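PDB 1Q5N: 3-carboxy-cis,cis-muconate cycloisomerase from Acinetobacter calcoaceticus, which belongs to the fumarase/aspartase superfamily of largely helical enzymes, assembles from four chains and carries a C-terminal region like that of adenylosuccinate lyase. Local coordinates for residues L192-G197 / L221-T226; P163-H168 / D440-V445; F12-V17 / A341-L346; L369-A374 / P431-G436; I128-V133 / R183-K188. All coordinates share one frame; numbering follows the deposited sequence.

Contact 1. Residues L192-G197 / L221-T226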
# COMPACT_ATOMS: atom_id res chain seq x y z
N LEU A 192 22.20 -13.23 -3.19
CA LEU A 192 22.75 -13.36 -4.54
C LEU A 192 23.11 -14.82 -4.77
O LEU A 192 24.27 -15.21 -4.66
CB LEU A 192 23.98 -12.47 -4.66
CG LEU A 192 23.67 -10.98 -4.42
CD1 LEU A 192 24.94 -10.16 -4.60
CD2 LEU A 192 22.58 -10.52 -5.40
N VAL A 193 22.09 -15.62 -5.06
CA VAL A 193 22.25 -17.04 -5.28
C VAL A 193 21.62 -17.39 -6.61
O VAL A 193 20.75 -16.68 -7.08
CB VAL A 193 21.57 -17.84 -4.16
CG1 VAL A 193 22.26 -17.57 -2.86
CG2 VAL A 193 20.08 -17.44 -4.07
N ALA A 194 22.05 -18.51 -7.19
CA ALA A 194 21.54 -18.97 -8.49
C ALA A 194 20.18 -19.68 -8.35
O ALA A 194 19.80 -20.09 -7.26
CB ALA A 194 22.55 -19.94 -9.13
N GLN A 195 19.45 -19.81 -9.45
CA GLN A 195 18.19 -20.56 -9.41
C GLN A 195 18.27 -21.65 -10.48
O GLN A 195 18.36 -21.35 -11.68
CB GLN A 195 16.96 -19.67 -9.75
CG GLN A 195 15.63 -20.42 -9.65
CD GLN A 195 15.09 -20.53 -8.20
OE1 GLN A 195 15.45 -21.43 -7.44
NE2 GLN A 195 14.22 -19.59 -7.82
N LEU A 196 18.26 -22.91 -10.08
CA LEU A 196 18.23 -24.00 -11.08
C LEU A 196 17.56 -25.21 -10.42
O LEU A 196 18.16 -25.93 -9.60
CB LEU A 196 19.64 -24.35 -11.57
CG LEU A 196 19.64 -25.47 -12.64
CD1 LEU A 196 19.00 -24.96 -13.92
CD2 LEU A 196 21.08 -25.93 -12.94
N GLY A 197 16.31 -25.45 -10.78
CA GLY A 197 15.57 -26.54 -10.18
C GLY A 197 14.66 -27.26 -11.16
O GLY A 197 14.06 -28.25 -10.80
N LEU A 221 28.73 -18.64 -12.56
CA LEU A 221 28.16 -17.31 -12.52
C LEU A 221 28.65 -16.55 -11.31
O LEU A 221 28.34 -15.39 -11.14
CB LEU A 221 26.63 -17.41 -12.48
CG LEU A 221 25.93 -17.98 -13.70
CD1 LEU A 221 24.51 -18.33 -13.33
CD2 LEU A 221 25.97 -16.97 -14.85
N LYS A 222 29.39 -17.24 -10.46
CA LYS A 222 29.91 -16.66 -9.24
C LYS A 222 28.78 -16.20 -8.31
O LYS A 222 28.84 -15.12 -7.73
CB LYS A 222 30.84 -15.48 -9.57
CG LYS A 222 32.16 -15.88 -10.27
CD LYS A 222 32.80 -14.66 -10.94
CE LYS A 222 34.21 -14.96 -11.50
NZ LYS A 222 34.79 -13.75 -12.24
N LEU A 223 27.75 -17.03 -8.18
CA LEU A 223 26.62 -16.75 -7.31
C LEU A 223 26.65 -17.80 -6.24
O LEU A 223 27.34 -18.82 -6.39
CB LEU A 223 25.29 -16.88 -8.07
CG LEU A 223 25.07 -15.74 -9.06
CD1 LEU A 223 23.84 -15.97 -9.92
CD2 LEU A 223 24.98 -14.43 -8.25
N GLY A 224 25.93 -17.56 -5.15
CA GLY A 224 25.82 -18.57 -4.12
C GLY A 224 24.93 -19.74 -4.60
O GLY A 224 24.22 -19.68 -5.60
N GLN A 225 24.98 -20.83 -3.87
CA GLN A 225 24.17 -21.98 -4.20
C GLN A 225 23.20 -22.09 -3.03
O GLN A 225 23.54 -21.70 -1.94
CB GLN A 225 25.08 -23.21 -4.27
CG GLN A 225 24.38 -24.50 -4.60
CD GLN A 225 25.32 -25.73 -4.55
OE1 GLN A 225 24.85 -26.87 -4.70
NE2 GLN A 225 26.65 -25.50 -4.34
N THR A 226 21.99 -22.59 -3.23
CA THR A 226 21.08 -22.70 -2.11
C THR A 226 20.85 -24.18 -1.84
O THR A 226 21.05 -25.00 -2.70
CB THR A 226 19.71 -22.02 -2.43
OG1 THR A 226 19.10 -22.68 -3.55
CG2 THR A 226 19.89 -20.57 -2.79
O HOH W 1 21.18 -22.49 -6.05

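Contact 2. Residues P163-H168 / D440-V445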
# COMPACT_ATOMS: atom_id res chain seq x y z
N PRO A 163 18.56 25.75 19.64
CA PRO A 163 19.61 25.75 18.60
C PRO A 163 20.21 24.37 18.39
O PRO A 163 20.24 23.58 19.32
CB PRO A 163 20.70 26.69 19.17
CG PRO A 163 20.02 27.40 20.33
CD PRO A 163 19.07 26.37 20.89
N ILE A 164 20.67 24.10 17.17
CA ILE A 164 21.46 22.87 16.86
C ILE A 164 22.53 23.40 15.89
O ILE A 164 22.71 24.63 15.82
CB ILE A 164 20.63 21.74 16.12
CG1 ILE A 164 20.06 22.28 14.78
CG2 ILE A 164 19.50 21.26 17.02
CD1 ILE A 164 19.50 21.18 13.86
N THR A 165 23.28 22.53 15.20
CA THR A 165 24.21 23.03 14.16
C THR A 165 23.86 22.24 12.90
O THR A 165 23.32 21.13 12.96
CB THR A 165 25.72 22.82 14.48
OG1 THR A 165 26.02 21.42 14.46
CG2 THR A 165 26.09 23.43 15.87
N LEU A 166 24.12 22.84 11.74
CA LEU A 166 23.84 22.18 10.50
C LEU A 166 24.64 20.89 10.48
O LEU A 166 24.17 19.86 10.00
CB LEU A 166 24.26 23.08 9.35
CG LEU A 166 24.26 22.39 7.99
CD1 LEU A 166 22.86 21.88 7.73
CD2 LEU A 166 24.70 23.36 6.85
N GLY A 167 25.85 20.93 11.01
CA GLY A 167 26.69 19.74 11.04
C GLY A 167 25.99 18.61 11.77
O GLY A 167 26.20 17.44 11.46
N HIS A 168 25.19 18.92 12.79
CA HIS A 168 24.52 17.82 13.47
C HIS A 168 23.46 17.11 12.53
O HIS A 168 23.37 15.89 12.52
CB HIS A 168 23.86 18.31 14.73
CG HIS A 168 23.41 17.20 15.63
ND1 HIS A 168 22.18 17.20 16.23
CD2 HIS A 168 24.05 16.09 16.06
CE1 HIS A 168 22.07 16.13 17.01
NE2 HIS A 168 23.20 15.44 16.93
N ASP A 440 30.10 16.01 20.72
CA ASP A 440 30.43 14.61 21.02
C ASP A 440 29.72 13.71 19.98
O ASP A 440 30.30 12.72 19.48
CB ASP A 440 29.94 14.16 22.42
CG ASP A 440 30.72 14.79 23.58
OD1 ASP A 440 31.77 15.43 23.32
OD2 ASP A 440 30.29 14.63 24.75
N GLN A 441 28.45 14.04 19.66
CA GLN A 441 27.69 13.22 18.69
C GLN A 441 28.32 13.31 17.32
O GLN A 441 28.48 12.28 16.64
CB GLN A 441 26.21 13.62 18.63
CG GLN A 441 25.40 13.23 19.90
CD GLN A 441 23.94 13.70 19.80
OE1 GLN A 441 23.23 13.35 18.84
NE2 GLN A 441 23.50 14.49 20.78
N ILE A 442 28.70 14.52 16.90
CA ILE A 442 29.33 14.62 15.60
C ILE A 442 30.66 13.82 15.60
O ILE A 442 30.97 13.13 14.62
CB ILE A 442 29.55 16.09 15.20
CG1 ILE A 442 28.17 16.78 15.06
CG2 ILE A 442 30.44 16.17 13.92
CD1 ILE A 442 28.21 18.27 14.63
N ASP A 443 31.46 13.91 16.67
CA ASP A 443 32.72 13.17 16.72
C ASP A 443 32.45 11.66 16.67
O ASP A 443 33.19 10.90 16.04
CB ASP A 443 33.54 13.45 18.00
CG ASP A 443 34.16 14.84 18.02
OD1 ASP A 443 34.51 15.37 16.94
OD2 ASP A 443 34.30 15.40 19.14
N ALA A 444 31.43 11.23 17.42
CA ALA A 444 31.07 9.82 17.47
C ALA A 444 30.75 9.33 16.05
O ALA A 444 31.24 8.25 15.68
CB ALA A 444 29.89 9.59 18.43
N VAL A 445 30.00 10.09 15.22
CA VAL A 445 29.76 9.56 13.89
C VAL A 445 30.96 9.63 12.98
O VAL A 445 31.07 8.82 12.07
CB VAL A 445 28.48 10.11 13.14
CG1 VAL A 445 27.55 10.78 14.09
CG2 VAL A 445 28.85 10.88 11.94

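Contact 3. Residues F12-V17 / A341-L346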
# COMPACT_ATOMS: atom_id res chain seq x y z
N PHE A 12 13.07 10.83 -12.90
CA PHE A 12 13.06 9.94 -11.75
C PHE A 12 14.09 8.82 -11.65
O PHE A 12 14.38 8.38 -10.55
CB PHE A 12 11.67 9.30 -11.66
CG PHE A 12 10.54 10.29 -11.67
CD1 PHE A 12 10.36 11.18 -10.61
CD2 PHE A 12 9.61 10.28 -12.72
CE1 PHE A 12 9.26 12.09 -10.60
CE2 PHE A 12 8.51 11.17 -12.73
CZ PHE A 12 8.32 12.07 -11.65
N TYR A 13 14.65 8.37 -12.76
CA TYR A 13 15.55 7.24 -12.63
C TYR A 13 16.99 7.59 -12.77
O TYR A 13 17.36 8.75 -12.80
CB TYR A 13 15.18 6.16 -13.62
CG TYR A 13 13.70 5.81 -13.64
CD1 TYR A 13 12.98 5.66 -12.45
CD2 TYR A 13 13.03 5.60 -14.85
CE1 TYR A 13 11.63 5.31 -12.45
CE2 TYR A 13 11.67 5.23 -14.87
CZ TYR A 13 10.97 5.09 -13.65
OH TYR A 13 9.61 4.82 -13.67
N GLN A 14 17.82 6.57 -12.80
CA GLN A 14 19.24 6.76 -12.92
C GLN A 14 19.62 5.96 -14.16
O GLN A 14 19.28 4.78 -14.28
CB GLN A 14 19.92 6.26 -11.66
CG GLN A 14 21.36 6.72 -11.46
CD GLN A 14 22.35 5.89 -12.27
OE1 GLN A 14 22.12 4.71 -12.54
NE2 GLN A 14 23.47 6.51 -12.65
N ARG A 15 20.32 6.61 -15.09
CA ARG A 15 20.67 6.00 -16.36
C ARG A 15 21.25 4.56 -16.36
O ARG A 15 20.74 3.71 -17.05
CB ARG A 15 21.60 6.94 -17.12
CG ARG A 15 21.48 6.80 -18.60
CD ARG A 15 22.82 7.17 -19.22
NE ARG A 15 22.82 8.52 -19.79
CZ ARG A 15 23.92 9.20 -20.12
NH1 ARG A 15 25.13 8.67 -19.93
NH2 ARG A 15 23.82 10.41 -20.69
N ASP A 16 22.29 4.28 -15.58
CA ASP A 16 22.87 2.93 -15.55
C ASP A 16 21.93 1.83 -15.00
O ASP A 16 21.83 0.73 -15.55
CB ASP A 16 24.19 2.95 -14.76
CG ASP A 16 25.16 4.08 -15.24
OD1 ASP A 16 25.41 4.19 -16.47
OD2 ASP A 16 25.65 4.86 -14.37
N VAL A 17 21.19 2.13 -13.92
CA VAL A 17 20.29 1.14 -13.38
C VAL A 17 19.13 0.90 -14.36
O VAL A 17 18.67 -0.19 -14.50
CB VAL A 17 19.83 1.57 -11.95
CG1 VAL A 17 18.69 0.68 -11.43
CG2 VAL A 17 21.05 1.52 -11.02
N ALA A 341 16.78 8.49 -6.86
CA ALA A 341 16.71 9.38 -5.70
C ALA A 341 18.11 9.60 -5.10
O ALA A 341 18.42 10.69 -4.64
CB ALA A 341 15.72 8.78 -4.59
N LEU A 342 18.94 8.56 -5.11
CA LEU A 342 20.31 8.66 -4.60
C LEU A 342 21.12 9.60 -5.48
O LEU A 342 21.88 10.43 -4.98
CB LEU A 342 20.98 7.29 -4.60
CG LEU A 342 20.57 6.44 -3.45
CD1 LEU A 342 21.06 5.03 -3.65
CD2 LEU A 342 21.15 7.08 -2.20
N GLU A 343 20.95 9.48 -6.79
CA GLU A 343 21.71 10.35 -7.65
C GLU A 343 21.39 11.85 -7.41
O GLU A 343 22.30 12.67 -7.35
CB GLU A 343 21.49 9.98 -9.12
CG GLU A 343 21.90 11.07 -10.08
CD GLU A 343 21.96 10.56 -11.50
OE1 GLU A 343 23.03 10.01 -11.88
OE2 GLU A 343 20.93 10.67 -12.21
N ARG A 344 20.11 12.22 -7.29
CA ARG A 344 19.77 13.62 -7.03
C ARG A 344 20.22 14.05 -5.61
O ARG A 344 20.72 15.16 -5.42
CB ARG A 344 18.29 13.82 -7.27
CG ARG A 344 18.09 13.95 -8.74
CD ARG A 344 16.75 13.55 -9.12
NE ARG A 344 16.73 13.22 -10.54
CZ ARG A 344 16.78 11.97 -11.02
NH1 ARG A 344 16.86 10.92 -10.21
NH2 ARG A 344 16.77 11.77 -12.33
N THR A 345 20.08 13.17 -4.63
CA THR A 345 20.54 13.52 -3.29
C THR A 345 22.07 13.82 -3.29
O THR A 345 22.52 14.82 -2.69
CB THR A 345 20.17 12.39 -2.31
OG1 THR A 345 18.74 12.24 -2.34
CG2 THR A 345 20.65 12.71 -0.84
N LEU A 346 22.87 12.98 -3.95
CA LEU A 346 24.32 13.22 -4.05
C LEU A 346 24.61 14.62 -4.63
O LEU A 346 25.35 15.39 -4.04
CB LEU A 346 24.98 12.15 -4.93
CG LEU A 346 26.51 12.21 -4.92
CD1 LEU A 346 27.07 12.18 -3.50
CD2 LEU A 346 26.98 10.99 -5.71
O HOH W 2 21.06 9.30 -14.58

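Contact 4. Residues L369-A374 / P431-G436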
# COMPACT_ATOMS: atom_id res chain seq x y z
N LEU A 369 13.27 34.54 23.15
CA LEU A 369 12.41 33.62 23.89
C LEU A 369 12.91 32.16 23.85
O LEU A 369 12.76 31.44 24.84
CB LEU A 369 10.95 33.71 23.39
CG LEU A 369 10.27 35.06 23.76
CD1 LEU A 369 8.94 35.22 23.04
CD2 LEU A 369 10.06 35.11 25.26
N ILE A 370 13.49 31.71 22.73
CA ILE A 370 14.00 30.34 22.67
C ILE A 370 15.19 30.09 23.63
O ILE A 370 15.53 28.93 23.88
CB ILE A 370 14.40 29.91 21.18
CG1 ILE A 370 15.30 30.94 20.49
CG2 ILE A 370 13.14 29.74 20.32
CD1 ILE A 370 16.79 30.73 20.67
N MET A 371 15.80 31.16 24.17
CA MET A 371 16.92 30.99 25.11
C MET A 371 16.45 30.98 26.55
O MET A 371 17.25 30.92 27.48
CB MET A 371 17.96 32.12 24.92
CG MET A 371 18.60 32.14 23.53
SD MET A 371 19.45 30.55 23.23
CE MET A 371 20.72 30.61 24.44
N ALA A 372 15.14 30.99 26.75
CA ALA A 372 14.60 31.03 28.10
C ALA A 372 15.08 29.92 29.00
O ALA A 372 15.40 30.13 30.18
CB ALA A 372 13.08 31.02 28.05
N GLU A 373 15.12 28.70 28.48
CA GLU A 373 15.54 27.64 29.36
C GLU A 373 17.06 27.69 29.65
O GLU A 373 17.48 27.37 30.75
CB GLU A 373 15.00 26.28 28.87
CG GLU A 373 15.92 25.36 28.19
CD GLU A 373 15.31 23.96 28.11
OE1 GLU A 373 14.07 23.90 27.89
OE2 GLU A 373 16.03 22.95 28.24
N ALA A 374 17.85 28.18 28.69
CA ALA A 374 19.28 28.36 28.91
C ALA A 374 19.46 29.38 30.09
O ALA A 374 20.26 29.15 31.00
CB ALA A 374 19.95 28.90 27.61
N PRO A 431 23.48 31.49 21.17
CA PRO A 431 22.96 30.17 20.72
C PRO A 431 23.98 29.06 20.93
O PRO A 431 23.63 27.96 21.36
CB PRO A 431 22.67 30.38 19.24
CG PRO A 431 22.42 31.86 19.12
CD PRO A 431 23.39 32.51 20.11
N GLU A 432 25.25 29.37 20.64
CA GLU A 432 26.39 28.45 20.80
C GLU A 432 26.59 27.99 22.22
O GLU A 432 27.21 26.97 22.46
CB GLU A 432 27.73 29.11 20.43
CG GLU A 432 27.80 29.63 19.04
CD GLU A 432 27.45 31.10 18.92
OE1 GLU A 432 26.52 31.58 19.61
OE2 GLU A 432 28.13 31.76 18.10
N SER A 433 26.10 28.74 23.18
CA SER A 433 26.36 28.31 24.53
C SER A 433 25.33 27.25 25.03
O SER A 433 25.39 26.79 26.19
CB SER A 433 26.33 29.52 25.44
OG SER A 433 24.97 29.87 25.65
N TYR A 434 24.38 26.87 24.16
CA TYR A 434 23.39 25.89 24.60
C TYR A 434 23.20 24.76 23.59
O TYR A 434 22.08 24.52 23.13
CB TYR A 434 22.07 26.63 24.86
CG TYR A 434 21.19 25.87 25.80
CD1 TYR A 434 21.66 25.54 27.06
CD2 TYR A 434 19.88 25.54 25.47
CE1 TYR A 434 20.86 24.92 27.97
CE2 TYR A 434 19.07 24.92 26.37
CZ TYR A 434 19.56 24.62 27.63
OH TYR A 434 18.79 23.99 28.57
N LEU A 435 24.29 24.08 23.26
CA LEU A 435 24.30 23.01 22.28
C LEU A 435 24.50 21.62 22.89
O LEU A 435 24.63 20.65 22.17
CB LEU A 435 25.37 23.30 21.24
CG LEU A 435 25.13 24.55 20.39
CD1 LEU A 435 26.41 24.88 19.57
CD2 LEU A 435 23.95 24.32 19.43
N GLY A 436 24.52 21.54 24.21
CA GLY A 436 24.68 20.26 24.89
C GLY A 436 25.82 19.40 24.36
O GLY A 436 26.93 19.89 24.17

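Contact 5. Residues I128-V133 / R183-K188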
# COMPACT_ATOMS: atom_id res chain seq x y z
N ILE A 128 26.02 -0.57 -8.16
CA ILE A 128 25.84 0.85 -8.42
C ILE A 128 25.19 1.56 -7.22
O ILE A 128 25.70 2.60 -6.79
CB ILE A 128 24.97 1.09 -9.65
CG1 ILE A 128 25.75 0.70 -10.89
CG2 ILE A 128 24.55 2.59 -9.76
CD1 ILE A 128 24.87 0.66 -12.10
N VAL A 129 24.11 1.00 -6.66
CA VAL A 129 23.44 1.64 -5.52
C VAL A 129 24.39 1.73 -4.34
O VAL A 129 24.44 2.75 -3.64
CB VAL A 129 22.15 0.86 -5.11
CG1 VAL A 129 21.72 1.22 -3.70
CG2 VAL A 129 21.04 1.18 -6.08
N GLN A 130 25.17 0.67 -4.12
CA GLN A 130 26.09 0.68 -2.99
C GLN A 130 27.13 1.78 -3.18
O GLN A 130 27.48 2.52 -2.26
CB GLN A 130 26.78 -0.68 -2.85
CG GLN A 130 27.85 -0.66 -1.78
CD GLN A 130 28.27 -2.04 -1.33
OE1 GLN A 130 28.17 -3.02 -2.08
NE2 GLN A 130 28.75 -2.13 -0.08
N ASN A 131 27.63 1.91 -4.40
CA ASN A 131 28.60 2.94 -4.60
C ASN A 131 27.96 4.34 -4.41
O ASN A 131 28.61 5.24 -3.90
CB ASN A 131 29.22 2.81 -5.99
CG ASN A 131 30.33 3.82 -6.20
OD1 ASN A 131 30.29 4.60 -7.15
ND2 ASN A 131 31.33 3.83 -5.28
N GLN A 132 26.70 4.52 -4.81
CA GLN A 132 26.04 5.82 -4.61
C GLN A 132 25.91 6.09 -3.11
O GLN A 132 26.18 7.17 -2.64
CB GLN A 132 24.66 5.83 -5.21
CG GLN A 132 24.65 5.72 -6.71
CD GLN A 132 23.21 5.65 -7.23
OE1 GLN A 132 22.51 4.71 -6.93
NE2 GLN A 132 22.78 6.66 -8.00
N VAL A 133 25.54 5.08 -2.33
CA VAL A 133 25.41 5.30 -0.89
C VAL A 133 26.76 5.66 -0.26
O VAL A 133 26.83 6.52 0.63
CB VAL A 133 24.84 4.07 -0.20
CG1 VAL A 133 24.93 4.23 1.30
CG2 VAL A 133 23.41 3.86 -0.66
N ARG A 183 23.64 -2.81 5.96
CA ARG A 183 22.54 -3.65 5.54
C ARG A 183 22.82 -4.29 4.18
O ARG A 183 22.57 -5.48 3.99
CB ARG A 183 21.26 -2.85 5.44
CG ARG A 183 20.66 -2.52 6.77
CD ARG A 183 19.42 -1.63 6.60
NE ARG A 183 18.97 -1.20 7.91
CZ ARG A 183 19.00 0.07 8.32
NH1 ARG A 183 19.43 1.04 7.51
NH2 ARG A 183 18.61 0.36 9.57
N ILE A 184 23.34 -3.49 3.26
CA ILE A 184 23.66 -3.99 1.93
C ILE A 184 24.71 -5.13 2.03
O ILE A 184 24.52 -6.19 1.44
CB ILE A 184 24.19 -2.86 1.02
CG1 ILE A 184 23.04 -1.95 0.62
CG2 ILE A 184 24.93 -3.46 -0.19
CD1 ILE A 184 23.41 -0.81 -0.28
N ASN A 185 25.78 -4.93 2.80
CA ASN A 185 26.80 -5.95 2.89
C ASN A 185 26.28 -7.21 3.55
O ASN A 185 26.67 -8.30 3.15
CB ASN A 185 28.06 -5.45 3.63
CG ASN A 185 28.89 -4.50 2.76
OD1 ASN A 185 29.10 -4.75 1.56
ND2 ASN A 185 29.36 -3.40 3.36
N ALA A 186 25.43 -7.06 4.57
CA ALA A 186 24.91 -8.21 5.27
C ALA A 186 23.95 -9.12 4.50
O ALA A 186 23.80 -10.26 4.88
CB ALA A 186 24.23 -7.75 6.55
N ILE A 187 23.30 -8.67 3.44
CA ILE A 187 22.36 -9.53 2.72
C ILE A 187 22.97 -10.22 1.49
O ILE A 187 22.41 -11.17 0.95
CB ILE A 187 21.10 -8.74 2.20
CG1 ILE A 187 21.51 -7.77 1.08
CG2 ILE A 187 20.45 -7.99 3.32
CD1 ILE A 187 20.30 -7.18 0.37
N LYS A 188 24.08 -9.70 1.01
CA LYS A 188 24.67 -10.28 -0.20
C LYS A 188 24.80 -11.81 -0.26
O LYS A 188 24.36 -12.43 -1.23
CB LYS A 188 26.03 -9.66 -0.47
CG LYS A 188 25.98 -8.30 -1.14
CD LYS A 188 27.32 -7.64 -0.96
CE LYS A 188 27.53 -6.50 -1.90
NZ LYS A 188 28.76 -5.75 -1.46

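Contact 1. Residues L192-G197 / L221-T226
Val193 and Gly224 lie side by side with their CA atoms 4.1 Å apart, and Gly224 bonds to both neighbours of Val193 in the pattern of a single parallel bridge. Gly224 N donates to Leu192 O at 2.9 Å, in the carbonyl plane and on a lone pair. Ala194 N then reaches Gly224 O at 2.9 Å, tilted 23° from the plane of that carbonyl, and Val193 CA adds a CA-H...O contact to the same oxygen. Past the bridge the chains separate enough to admit one water, which accepts from Thr226 N and donates to Ala194 O.

Val193 and Thr226 meet at about a right angle. Thr226 CG2 presses on Val193 CG2 at 3.4 Å, which is tight for two methyls, and stands close to Val193 CB as well. This CG2 is anti to the carbonyl carbon of Thr226, beside the backbone N, which sets it against Val193; OG1 bonds to Cys228 O.

Both segments are exits from helices: Leu192 is the first residue past helix 166-191, and Lys222, with positive phi, closes helix 210-221 in a Schellman motif. The bridge therefore ties together the two loops that bracket helix 210-221, on the flank of helix 110-146, where Arg123 takes up Leu221 O.

Leu223 packs on the other side of the bridge from Thr226. Its CB is 3.7 Å from Ala194 N and 4.2 Å from Ala194 CB. Its branches divide the neighbouring backbone between them, CD1 lying against Ala194 CA while CD2 touches Leu192 O at 3.7 Å.

Contact 2. Residues P163-H168 / D440-V445
His168, in the first turn of helix 166-191, faces Ile442 in the middle of helix 438-447 with their CA atoms 6.2 Å apart; on the His168 side the chain comes off strand 163-165 and turns straight into the helix. Two side chains of helix 438-447 bridge the gap, one polar and one apolar.

The polar one is Gln441. His168 has its CG anti to the backbone N (chi1 -168°). Its NE2 donates to Gln441 OE1, 2.8 Å away. The acceptor lies in the ring plane, but the amide is turned nearly perpendicular to the ring, 82° between planes, and the donor stands above the Gln441 carbonyl plane. That oxygen has a second donor in Thr229 N of the second subunit, and Gln441 NE2 bonds to Asn437 and to Gly201 O of the same neighbouring subunit. The amide is thus held at both its ends.

Ile442 supplies the apolar half. Its CD1 methyl nudges into the start of the helix, 3.6 Å from Gly167 C and 3.6 Å from His168 N. The methyl also lies 3.8 Å from Thr165 OG1, while CG1 comes near the edge of the His168 ring. Glycine at 167 leaves that approach to the backbone unobstructed by a side chain.

Thr165 OG1 accepts from His168 N at 3.1 Å and is bonded to Arg148 O as well. The arrangement is a threonine N-cap at a strand-to-helix junction, where a long helix of the lyase region is met by the last helix of the C-terminal region beside a subunit interface.

Contact 3. Residues F12-V17 / A341-L346
Arg344 reaches from its helix to the backbone of the short turn at Tyr13, and Tyr13 O receives both of its terminal nitrogens. The NH2 bond is the sound one, 3.1 Å with the oxygen in the guanidinium plane and the donor in the carbonyl plane; the NH1 bond, at 3.4 Å, is weak. Both nitrogens have other backbone acceptors, Ser10 O for NH2 and, weakly, Gly340 O for NH1. Tyr13 O lies at the edge of the guanidinium, while Phe12 N lies over one of its faces.

Glu343 works through a water. Its OE2 accepts from the water at 2.7 Å, and the water in turn accepts from Arg15 N at 2.8 Å, so a first-turn amide of helix 15-20 is served by a carboxylate of the partner helix. The other carboxylate oxygen, OE1, lies beside Gln14, 3.7 Å from CG, the two side chains crossing at about a right angle.

Gln14 is the N-cap of helix 15-20. Bent at chi2 (-81°), its chain carries the amide back over the helix start, where OE1 accepts from Val17 N at 3.1 Å. The same amide sends NE2 to Asp16 OD2 at 3.2 Å, the oxygen in the amide plane but approached from above its carboxylate. On the far helix, Ala341 O takes Thr345 N and Thr345 OG1 from opposite faces.

Gln132 of helix 110-146 packs on both Gln14 and Glu343, helices 235-261 and 290-311 flank helix 323-351, and Leu329 of the third subunit touches Phe12 and Tyr13.

Contact 4. Residues L369-A374 / P431-G436
Glu373 OE2 accepts a hydrogen bond from Tyr434 OH at 3.0 Å, through the anti lone pair, the one facing away from the other carboxylate oxygen. OE2 lies in the plane of the phenol at its edge, and the carboxylate is turned 67° from the ring. The two side chains cross at about a right angle, with Glu373 CG also near the phenol, 3.2 Å from Tyr434 OH and 3.7 Å from CE2.

One residue on, Ala374 meets the same ring from over a face. Its CB stands 3.8 Å from the ring centroid and only 13° off the normal, a CH-pi contact over the centre. Tyr434 has CG anti to its backbone N (chi1 -157°), which sets CG on the side of helix 372-383.

At the root of the tyrosine, Met371 CE touches CB at 4.2 Å. Its SD lies 4.3 Å from Pro431 CA, closing the gap to the 3-10 turn 431-433. Ala204 and Ser205 of the second subunit pack on Tyr434 and Glu373 respectively.

The tyrosine is thus fixed twice, by its hydroxyl and by a ring face, and the phenol proton given to OE2 would be expected to favour the ionised carboxylate.

Contact 5. Residues I128-V133 / R183-K188
Gln130 meets Ile184, Asn185 and Lys188 across two antiparallel helix segments whose axes stand 11.3 Å apart and whose directions differ by 153°. At that separation side chains, rather than close backbones, carry the contact.

The closer-packed, inward part centres on Ile184, which lies against the side chain and backbone of Gln130. Ile184 turns toward helix 110-146, where its CG2 lies 3.8 Å from Gln130 CD and its CD1 comes 4.1 Å from Gln130 CA. Val129 CG1 adds a lighter touch on the same CD1, at 4.3 Å. Behind this layer, Leu342 of helix 323-351 packs on Val129, and Val243 and Ile247 of helix 235-261 pack on Ile184.

Toward solvent the contact becomes a polar triangle of long side chains. Gln130, with CG anti to its backbone N (chi1 174°) and an extended chain, stretches its amide across the gap. Lys188 NZ donates to its OE1 at 2.9 Å, in the carbonyl plane and on a lone pair. The other end of the amide, NE2, gives to Asn185 OD1 at 3.1 Å, rising above the Asn185 carbonyl plane. Lys188 NZ closes the triangle with a 3.2 Å bond to that same OD1, nearly along the C=O axis. With OE1 and NE2 both engaged, the rotation of the Gln130 amide is fixed, although Asn185 is exposed and Gln130 and Lys188 are partly exposed on this solvent side.

Helices 110-146 and 166-191, packed antiparallel here, are two of the long helices that make up the central bundle of the fumarase/aspartase fold.

Overall arrangement
The contacts follow the long axis of the chain. Contacts 1 and 4 lie toward opposite ends, their centres 58 Å apart, with contacts 3 and 5 near the middle. Those two touch: Asp16 packs on Ile128, and Gln132 meets Gln14, Leu342 and Glu343, the centres being 15 Å apart. Helix 166-191 starts at contact 2, passes through contact 5, whose centre is about 25 Å from that of contact 2, and runs out directly into contact 1. Contacts 2 and 4 also touch, Leu435 and Pro431 lying against Pro163, Ile164 and Thr165, and both border the second subunit. Along the chain contacts 2 and 3 alternate, 12-17 pairing with 341-346 and 163-168 with 440-445.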